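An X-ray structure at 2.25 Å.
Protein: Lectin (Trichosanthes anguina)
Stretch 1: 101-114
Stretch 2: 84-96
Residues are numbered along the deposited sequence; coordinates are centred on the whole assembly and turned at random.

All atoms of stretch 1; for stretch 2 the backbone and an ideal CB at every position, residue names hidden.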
ATOM      1  N   LYS B 101      -9.863  10.213  34.521  1.00 41.68           N
ATOM      2  CA  LYS B 101     -11.060  10.396  33.679  1.00 43.08           C
ATOM      3  C   LYS B 101     -10.763  10.360  32.164  1.00 38.89           C
ATOM      4  O   LYS B 101     -11.531   9.801  31.407  1.00 40.86           O
ATOM      5  CB  LYS B 101     -11.741  11.730  34.007  1.00 43.86           C
ATOM      6  CG  LYS B 101     -12.705  11.665  35.179  1.00 48.92           C
ATOM      7  CD  LYS B 101     -12.935  13.033  35.813  1.00 51.98           C
ATOM      8  CE  LYS B 101     -12.036  13.274  37.021  1.00 56.73           C
ATOM      9  NZ  LYS B 101     -10.699  13.865  36.721  1.00 54.23           N
ATOM     10  N   LEU B 102      -9.650  10.955  31.753  1.00 34.86           N
ATOM     11  CA  LEU B 102      -9.341  11.191  30.356  1.00 36.75           C
ATOM     12  C   LEU B 102      -8.244  10.295  29.752  1.00 35.15           C
ATOM     13  O   LEU B 102      -7.833  10.510  28.604  1.00 32.93           O
ATOM     14  CB  LEU B 102      -8.943  12.658  30.200  1.00 38.24           C
ATOM     15  CG  LEU B 102     -10.110  13.616  30.472  1.00 39.98           C
ATOM     16  CD1 LEU B 102      -9.639  15.048  30.636  1.00 41.93           C
ATOM     17  CD2 LEU B 102     -11.124  13.516  29.352  1.00 40.65           C
ATOM     18  N   LEU B 103      -7.789   9.300  30.512  1.00 34.67           N
ATOM     19  CA  LEU B 103      -6.676   8.455  30.102  1.00 34.14           C
ATOM     20  C   LEU B 103      -6.991   7.572  28.899  1.00 30.15           C
ATOM     21  O   LEU B 103      -6.247   7.582  27.952  1.00 29.70           O
ATOM     22  CB  LEU B 103      -6.140   7.591  31.264  1.00 35.67           C
ATOM     23  CG  LEU B 103      -5.162   8.223  32.255  1.00 39.37           C
ATOM     24  CD1 LEU B 103      -4.454   7.114  33.019  1.00 42.92           C
ATOM     25  CD2 LEU B 103      -4.136   9.133  31.603  1.00 40.25           C
ATOM     26  N   PRO B 104      -8.067   6.782  28.952  1.00 31.11           N
ATOM     27  CA  PRO B 104      -8.335   5.900  27.814  1.00 31.66           C
ATOM     28  C   PRO B 104      -8.498   6.690  26.510  1.00 31.24           C
ATOM     29  O   PRO B 104      -7.931   6.340  25.483  1.00 30.03           O
ATOM     30  CB  PRO B 104      -9.657   5.222  28.188  1.00 30.91           C
ATOM     31  CG  PRO B 104      -9.808   5.386  29.645  1.00 31.22           C
ATOM     32  CD  PRO B 104      -9.039   6.598  30.046  1.00 31.45           C
ATOM     33  N   LEU B 105      -9.269   7.761  26.575  1.00 32.17           N
ATOM     34  CA  LEU B 105      -9.487   8.627  25.424  1.00 33.85           C
ATOM     35  C   LEU B 105      -8.173   9.176  24.892  1.00 30.84           C
ATOM     36  O   LEU B 105      -7.922   9.141  23.681  1.00 30.84           O
ATOM     37  CB  LEU B 105     -10.391   9.790  25.826  1.00 38.84           C
ATOM     38  CG  LEU B 105     -10.787  10.714  24.673  1.00 47.58           C
ATOM     39  CD1 LEU B 105     -12.005  10.126  23.981  1.00 50.14           C
ATOM     40  CD2 LEU B 105     -11.058  12.137  25.164  1.00 51.49           C
ATOM     41  N   SER B 106      -7.333   9.668  25.797  1.00 27.84           N
ATOM     42  CA  SER B 106      -6.061  10.270  25.405  1.00 27.38           C
ATOM     43  C   SER B 106      -5.140   9.239  24.757  1.00 28.23           C
ATOM     44  O   SER B 106      -4.491   9.553  23.768  1.00 25.63           O
ATOM     45  CB  SER B 106      -5.401  10.976  26.586  1.00 27.94           C
ATOM     46  OG  SER B 106      -6.304  11.903  27.184  1.00 29.44           O
ATOM     47  N   PHE B 107      -5.128   8.004  25.275  1.00 28.03           N
ATOM     48  CA  PHE B 107      -4.363   6.932  24.638  1.00 29.02           C
ATOM     49  C   PHE B 107      -4.853   6.636  23.202  1.00 28.81           C
ATOM     50  O   PHE B 107      -4.063   6.466  22.290  1.00 28.50           O
ATOM     51  CB  PHE B 107      -4.382   5.647  25.480  1.00 29.62           C
ATOM     52  CG  PHE B 107      -3.287   5.581  26.513  1.00 30.37           C
ATOM     53  CD1 PHE B 107      -3.583   5.386  27.849  1.00 31.45           C
ATOM     54  CD2 PHE B 107      -1.960   5.711  26.142  1.00 31.69           C
ATOM     55  CE1 PHE B 107      -2.565   5.318  28.801  1.00 33.16           C
ATOM     56  CE2 PHE B 107      -0.939   5.653  27.087  1.00 32.26           C
ATOM     57  CZ  PHE B 107      -1.245   5.456  28.411  1.00 32.54           C
ATOM     58  N   LEU B 108      -6.156   6.583  23.014  1.00 29.01           N
ATOM     59  CA  LEU B 108      -6.732   6.378  21.679  1.00 29.81           C
ATOM     60  C   LEU B 108      -6.243   7.419  20.648  1.00 29.34           C
ATOM     61  O   LEU B 108      -5.868   7.078  19.516  1.00 28.12           O
ATOM     62  CB  LEU B 108      -8.243   6.401  21.787  1.00 30.44           C
ATOM     63  CG  LEU B 108      -9.072   5.119  21.673  1.00 31.13           C
ATOM     64  CD1 LEU B 108      -8.280   3.842  21.685  1.00 31.25           C
ATOM     65  CD2 LEU B 108     -10.185   5.099  22.720  1.00 31.24           C
ATOM     66  N   VAL B 109      -6.188   8.675  21.062  1.00 28.15           N
ATOM     67  CA  VAL B 109      -5.663   9.723  20.206  1.00 27.92           C
ATOM     68  C   VAL B 109      -4.191   9.498  19.872  1.00 27.83           C
ATOM     69  O   VAL B 109      -3.780   9.507  18.701  1.00 26.57           O
ATOM     70  CB  VAL B 109      -5.850  11.106  20.861  1.00 29.36           C
ATOM     71  CG1 VAL B 109      -5.196  12.183  20.027  1.00 30.61           C
ATOM     72  CG2 VAL B 109      -7.336  11.419  21.050  1.00 29.78           C
ATOM     73  N   ILE B 110      -3.390   9.289  20.915  1.00 28.53           N
ATOM     74  CA  ILE B 110      -1.951   9.222  20.775  1.00 27.22           C
ATOM     75  C   ILE B 110      -1.536   7.983  19.979  1.00 27.13           C
ATOM     76  O   ILE B 110      -0.711   8.070  19.080  1.00 28.43           O
ATOM     77  CB  ILE B 110      -1.268   9.247  22.156  1.00 30.22           C
ATOM     78  CG1 ILE B 110      -1.359  10.645  22.753  1.00 31.40           C
ATOM     79  CG2 ILE B 110       0.191   8.839  22.036  1.00 30.56           C
ATOM     80  CD1 ILE B 110      -1.256  10.675  24.254  1.00 32.91           C
ATOM     81  N   ILE B 111      -2.115   6.838  20.308  1.00 24.73           N
ATOM     82  CA  ILE B 111      -1.766   5.600  19.643  1.00 26.79           C
ATOM     83  C   ILE B 111      -2.044   5.729  18.139  1.00 25.85           C
ATOM     84  O   ILE B 111      -1.196   5.408  17.315  1.00 24.88           O
ATOM     85  CB  ILE B 111      -2.505   4.395  20.296  1.00 28.34           C
ATOM     86  CG1 ILE B 111      -1.893   4.117  21.676  1.00 29.33           C
ATOM     87  CG2 ILE B 111      -2.428   3.146  19.437  1.00 29.18           C
ATOM     88  CD1 ILE B 111      -2.680   3.135  22.505  1.00 32.04           C
ATOM     89  N   GLN B 112      -3.211   6.244  17.786  1.00 26.46           N
ATOM     90  CA  GLN B 112      -3.557   6.371  16.377  1.00 27.77           C
ATOM     91  C   GLN B 112      -2.661   7.351  15.643  1.00 26.61           C
ATOM     92  O   GLN B 112      -2.166   7.050  14.567  1.00 26.97           O
ATOM     93  CB  GLN B 112      -5.012   6.744  16.219  1.00 27.60           C
ATOM     94  CG  GLN B 112      -5.926   5.606  16.599  1.00 28.21           C
ATOM     95  CD  GLN B 112      -7.359   5.932  16.326  1.00 29.52           C
ATOM     96  OE1 GLN B 112      -8.016   6.617  17.113  1.00 31.92           O
ATOM     97  NE2 GLN B 112      -7.858   5.446  15.211  1.00 28.60           N
ATOM     98  N   MET B 113      -2.420   8.505  16.250  1.00 28.09           N
ATOM     99  CA  MET B 113      -1.673   9.566  15.595  1.00 26.33           C
ATOM    100  C   MET B 113      -0.179   9.314  15.553  1.00 28.87           C
ATOM    101  O   MET B 113       0.523   9.953  14.756  1.00 27.68           O
ATOM    102  CB  MET B 113      -1.940  10.896  16.262  1.00 27.02           C
ATOM    103  CG  MET B 113      -3.325  11.436  15.987  1.00 27.77           C
ATOM    104  SD  MET B 113      -3.640  13.048  16.737  1.00 28.52           S
ATOM    105  CE  MET B 113      -2.585  14.105  15.735  1.00 29.45           C
ATOM    106  N   VAL B 114       0.320   8.376  16.364  1.00 27.92           N
ATOM    107  CA  VAL B 114       1.750   8.072  16.365  1.00 28.49           C
ATOM    108  C   VAL B 114       2.039   6.655  15.852  1.00 29.60           C
ATOM    109  O   VAL B 114       2.775   6.476  14.876  1.00 29.10           O
ATOM    110  CB  VAL B 114       2.354   8.255  17.774  1.00 31.57           C
ATOM    111  CG1 VAL B 114       3.815   7.860  17.770  1.00 33.89           C
ATOM    112  CG2 VAL B 114       2.210   9.704  18.226  1.00 33.17           C
ATOM    113  N   UNK B  84      -6.271  15.156  15.595  1.00 31.47           N
ATOM    114  CA  UNK B  84      -5.727  16.412  15.097  1.00 30.47           C
ATOM    115  C   UNK B  84      -4.754  17.014  16.079  1.00 31.85           C
ATOM    116  O   UNK B  84      -4.458  16.432  17.131  1.00 32.02           O
ATOM    117  CB  UNK B  84      -6.852  17.406  14.801  1.00 30.47           C
ATOM    118  N   UNK B  85      -4.279  18.201  15.746  1.00 31.74           N
ATOM    119  CA  UNK B  85      -3.246  18.869  16.510  1.00 34.44           C
ATOM    120  C   UNK B  85      -3.701  19.149  17.941  1.00 35.07           C
ATOM    121  O   UNK B  85      -2.976  18.859  18.892  1.00 33.14           O
ATOM    122  CB  UNK B  85      -2.842  20.173  15.818  1.00 34.44           C
ATOM    123  N   UNK B  86      -4.897  19.704  18.095  1.00 32.99           N
ATOM    124  CA  UNK B  86      -5.353  20.115  19.412  1.00 34.20           C
ATOM    125  C   UNK B  86      -5.834  18.937  20.243  1.00 32.55           C
ATOM    126  O   UNK B  86      -5.607  18.906  21.431  1.00 31.64           O
ATOM    127  CB  UNK B  86      -6.472  21.150  19.281  1.00 34.20           C
ATOM    128  N   UNK B  87      -6.513  17.960  19.627  1.00 33.10           N
ATOM    129  CA  UNK B  87      -6.779  16.752  20.421  1.00 31.72           C
ATOM    130  C   UNK B  87      -5.510  16.081  20.959  1.00 31.38           C
ATOM    131  O   UNK B  87      -5.510  15.577  22.076  1.00 30.80           O
ATOM    132  CB  UNK B  87      -7.558  15.745  19.573  1.00 31.72           C
ATOM    133  N   UNK B  88      -4.441  16.082  20.175  1.00 32.49           N
ATOM    134  CA  UNK B  88      -3.171  15.498  20.605  1.00 32.08           C
ATOM    135  C   UNK B  88      -2.574  16.281  21.762  1.00 32.48           C
ATOM    136  O   UNK B  88      -2.116  15.697  22.722  1.00 30.88           O
ATOM    137  CB  UNK B  88      -2.181  15.450  19.439  1.00 32.08           C
ATOM    138  N   UNK B  89      -2.593  17.609  21.657  1.00 36.80           N
ATOM    139  CA  UNK B  89      -2.076  18.504  22.695  1.00 36.39           C
ATOM    140  C   UNK B  89      -2.821  18.249  24.006  1.00 35.69           C
ATOM    141  O   UNK B  89      -2.213  18.098  25.056  1.00 33.40           O
ATOM    142  CB  UNK B  89      -2.215  19.968  22.272  1.00 36.39           C
ATOM    143  N   UNK B  90      -4.147  18.172  23.908  1.00 32.89           N
ATOM    144  CA  UNK B  90      -5.016  17.880  25.017  1.00 31.75           C
ATOM    145  C   UNK B  90      -4.626  16.504  25.624  1.00 32.06           C
ATOM    146  O   UNK B  90      -4.535  16.353  26.836  1.00 28.60           O
ATOM    147  CB  UNK B  90      -6.477  17.898  24.565  1.00 31.75           C
ATOM    148  N   UNK B  91      -4.441  15.514  24.758  1.00 29.67           N
ATOM    149  CA  UNK B  91      -4.100  14.154  25.165  1.00 29.31           C
ATOM    150  C   UNK B  91      -2.773  14.092  25.932  1.00 29.03           C
ATOM    151  O   UNK B  91      -2.684  13.454  26.968  1.00 28.39           O
ATOM    152  CB  UNK B  91      -4.030  13.247  23.935  1.00 29.31           C
ATOM    153  N   UNK B  92      -1.765  14.786  25.434  1.00 29.11           N
ATOM    154  CA  UNK B  92      -0.484  14.817  26.098  1.00 31.26           C
ATOM    155  C   UNK B  92      -0.653  15.367  27.534  1.00 33.68           C
ATOM    156  O   UNK B  92      -0.212  14.737  28.526  1.00 30.69           O
ATOM    157  CB  UNK B  92       0.508  15.663  25.297  1.00 31.26           C
ATOM    158  N   UNK B  93      -1.349  16.498  27.649  1.00 31.10           N
ATOM    159  CA  UNK B  93      -1.613  17.108  28.957  1.00 30.48           C
ATOM    160  C   UNK B  93      -2.297  16.187  29.929  1.00 30.99           C
ATOM    161  O   UNK B  93      -1.925  16.156  31.101  1.00 27.93           O
ATOM    162  CB  UNK B  93      -2.468  18.365  28.784  1.00 30.48           C
ATOM    163  N   UNK B  94      -3.311  15.461  29.455  1.00 31.19           N
ATOM    164  CA  UNK B  94      -4.046  14.559  30.307  1.00 32.55           C
ATOM    165  C   UNK B  94      -3.175  13.416  30.843  1.00 33.59           C
ATOM    166  O   UNK B  94      -3.345  12.991  31.991  1.00 33.17           O
ATOM    167  CB  UNK B  94      -5.242  13.992  29.540  1.00 32.55           C
ATOM    168  N   UNK B  95      -2.305  12.883  29.982  1.00 33.49           N
ATOM    169  CA  UNK B  95      -1.337  11.868  30.398  1.00 33.51           C
ATOM    170  C   UNK B  95      -0.340  12.456  31.388  1.00 30.81           C
ATOM    171  O   UNK B  95      -0.000  11.812  32.362  1.00 30.21           O
ATOM    172  CB  UNK B  95      -0.602  11.294  29.185  1.00 33.51           C
ATOM    173  N   UNK B  96       0.132  13.662  31.118  1.00 30.00           N
ATOM    174  CA  UNK B  96       1.074  14.330  32.003  1.00 33.28           C
ATOM    175  C   UNK B  96       0.527  14.526  33.414  1.00 36.38           C
ATOM    176  O   UNK B  96       1.252  14.297  34.384  1.00 36.19           O
ATOM    177  CB  UNK B  96       1.464  15.686  31.411  1.00 33.28           C
TER

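The two helices, 103-114 and 85-96, cross at 129° between their N-to-C directions, with axes 8.7 Å apart at closest approach, so the start of stretch 2 lies beside the end of stretch 1.

Position 84 precedes the helix and has phi/psi of 150/-176, a combination that strongly favours a residue without a side chain. It is Gly84, at the N-cap. Its carbonyl O lies 3.3 Å from Met113 CE, and its N makes a weak hydrogen bond to Met113 SD (3.6 Å).

Positions 85 and 86 have helical backbones and ideal CB atoms with nothing of stretch 1 within 5.5 Å, so many residues would serve; they are Val85 and Asp86.

At position 87 the CB points toward stretch 1, 4.3 Å from Val109 CG1. A small or compact apolar group would suit, and in the first turn of a helix proline is tolerated because its nitrogen needs no partner. Pro87 rests its CB 4.4 Å from Val109 CG1.

Position 88 directs its CB sideways, 3.9 Å from Met113 SD and 4.5 Å from Val109 CG1. With Ile110 also nearby, leucine, isoleucine or methionine would all be plausible. Leu88 places CD1 3.7 Å from Ile110 CG1 and CD2 3.8 Å from Met113 CE.

Position 89 is out of reach and little constrained; it is Asp89. Position 90 also starts far from stretch 1, its CB sideways, and only a long side chain could return to Leu102. Phe90 does so, its CZ 3.9 Å from Leu102 CD1.

Position 91 is the tightest point: its CA lies 4.4 Å from Ser106 CA, and its CB is 3.7 Å from Ser106 O and 3.8 Å from Ile110 CD1. Only a small residue, alanine, glycine or perhaps serine, looks comfortable. Ala91 fits, its CB also 4.2 Å from Val109 CB.

Position 92 points away, with Ile110 CD1 5.4 Å from its CB, and leaves the choice wide. Ile92 contributes mainly backbone, its N 4.3 Å from Ile110 CD1. Position 93, directed sideways into space free of stretch 1, is Ser93.

At position 94 the CB points toward stretch 1, 3.3 Å from Ser106 OG and 4.0 Å from Leu102 CB. The hydroxyl invites a polar group, as in serine, threonine or asparagine. Asn94 donates from ND2 to Ser106 OG (3.0 Å). Ser106 OG in turn donates to Leu102 O (2.5 Å), making a short relay, while Asn94 OD1 approaches Leu102 CD1 at 3.3 Å.

Position 95 has its CB sideways, 4.8 Å from Leu103 CD2 and 5.0 Å from Ile110 CD1, at the mouth of a pocket that a branched or long apolar chain could fill. Leu95 enters as a knob among Leu103, Ser106, Phe107 and Ile110. Its CD2 is 3.3 Å from Leu103 CD2 and sits over the Phe107 ring face, while CD1 meets Ile110 CD1 at 3.8 Å.

Position 96 points away, unconstrained by stretch 1; it is Phe96.

Stretch 2, residues 84-96: GVDPLDFAISNLF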
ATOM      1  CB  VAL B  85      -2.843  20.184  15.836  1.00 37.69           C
ATOM      2  CG1 VAL B  85      -1.798  20.911  16.672  1.00 40.90           C
ATOM      3  CG2 VAL B  85      -2.320  19.904  14.429  1.00 39.03           C
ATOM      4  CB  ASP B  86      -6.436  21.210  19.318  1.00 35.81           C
ATOM      5  CG  ASP B  86      -5.906  22.503  18.710  1.00 37.65           C
ATOM      6  OD1 ASP B  86      -4.887  23.036  19.190  1.00 39.67           O
ATOM      7  OD2 ASP B  86      -6.514  22.993  17.738  1.00 42.63           O
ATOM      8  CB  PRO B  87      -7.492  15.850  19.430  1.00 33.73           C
ATOM      9  CG  PRO B  87      -8.218  16.836  18.526  1.00 32.71           C
ATOM     10  CD  PRO B  87      -7.227  17.937  18.342  1.00 31.00           C
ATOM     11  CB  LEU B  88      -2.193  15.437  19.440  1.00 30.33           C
ATOM     12  CG  LEU B  88      -0.823  14.789  19.718  1.00 31.70           C
ATOM     13  CD1 LEU B  88      -0.933  13.384  20.314  1.00 29.59           C
ATOM     14  CD2 LEU B  88      -0.018  14.756  18.429  1.00 32.73           C
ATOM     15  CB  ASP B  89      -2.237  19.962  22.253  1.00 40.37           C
ATOM     16  CG  ASP B  89      -1.354  20.920  23.040  1.00 42.45           C
ATOM     17  OD1 ASP B  89      -0.128  20.831  22.932  1.00 42.52           O
ATOM     18  OD2 ASP B  89      -1.892  21.755  23.776  1.00 53.92           O
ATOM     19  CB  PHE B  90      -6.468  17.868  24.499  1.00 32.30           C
ATOM     20  CG  PHE B  90      -7.528  17.657  25.556  1.00 31.79           C
ATOM     21  CD1 PHE B  90      -8.592  16.826  25.315  1.00 35.85           C
ATOM     22  CD2 PHE B  90      -7.477  18.307  26.771  1.00 35.06           C
ATOM     23  CE1 PHE B  90      -9.585  16.640  26.262  1.00 37.56           C
ATOM     24  CE2 PHE B  90      -8.456  18.122  27.733  1.00 33.30           C
ATOM     25  CZ  PHE B  90      -9.510  17.292  27.478  1.00 35.81           C
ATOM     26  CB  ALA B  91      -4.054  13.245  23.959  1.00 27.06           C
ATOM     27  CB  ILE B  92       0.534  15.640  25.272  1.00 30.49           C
ATOM     28  CG1 ILE B  92       0.880  14.895  23.989  1.00 31.06           C
ATOM     29  CG2 ILE B  92       1.817  15.876  26.059  1.00 30.39           C
ATOM     30  CD1 ILE B  92       1.685  15.719  22.994  1.00 31.54           C
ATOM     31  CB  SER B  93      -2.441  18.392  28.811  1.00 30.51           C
ATOM     32  OG  SER B  93      -1.664  19.367  28.130  1.00 30.59           O
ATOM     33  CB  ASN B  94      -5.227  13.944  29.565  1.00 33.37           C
ATOM     34  CG  ASN B  94      -6.262  14.964  29.151  1.00 35.90           C
ATOM     35  OD1 ASN B  94      -6.519  15.942  29.849  1.00 36.00           O
ATOM     36  ND2 ASN B  94      -6.857  14.742  27.990  1.00 37.11           N
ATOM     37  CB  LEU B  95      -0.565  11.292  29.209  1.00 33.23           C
ATOM     38  CG  LEU B  95      -1.234  10.332  28.222  1.00 36.30           C
ATOM     39  CD1 LEU B  95      -0.226   9.359  27.615  1.00 37.44           C
ATOM     40  CD2 LEU B  95      -2.371   9.569  28.829  1.00 38.06           C
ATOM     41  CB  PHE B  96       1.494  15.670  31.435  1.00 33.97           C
ATOM     42  CG  PHE B  96       2.563  16.361  32.239  1.00 36.34           C
ATOM     43  CD1 PHE B  96       3.898  16.069  32.036  1.00 35.47           C
ATOM     44  CD2 PHE B  96       2.228  17.310  33.191  1.00 38.70           C
ATOM     45  CE1 PHE B  96       4.884  16.711  32.760  1.00 36.84           C
ATOM     46  CE2 PHE B  96       3.209  17.946  33.934  1.00 38.84           C
ATOM     47  CZ  PHE B  96       4.544  17.648  33.711  1.00 37.93           C
TER
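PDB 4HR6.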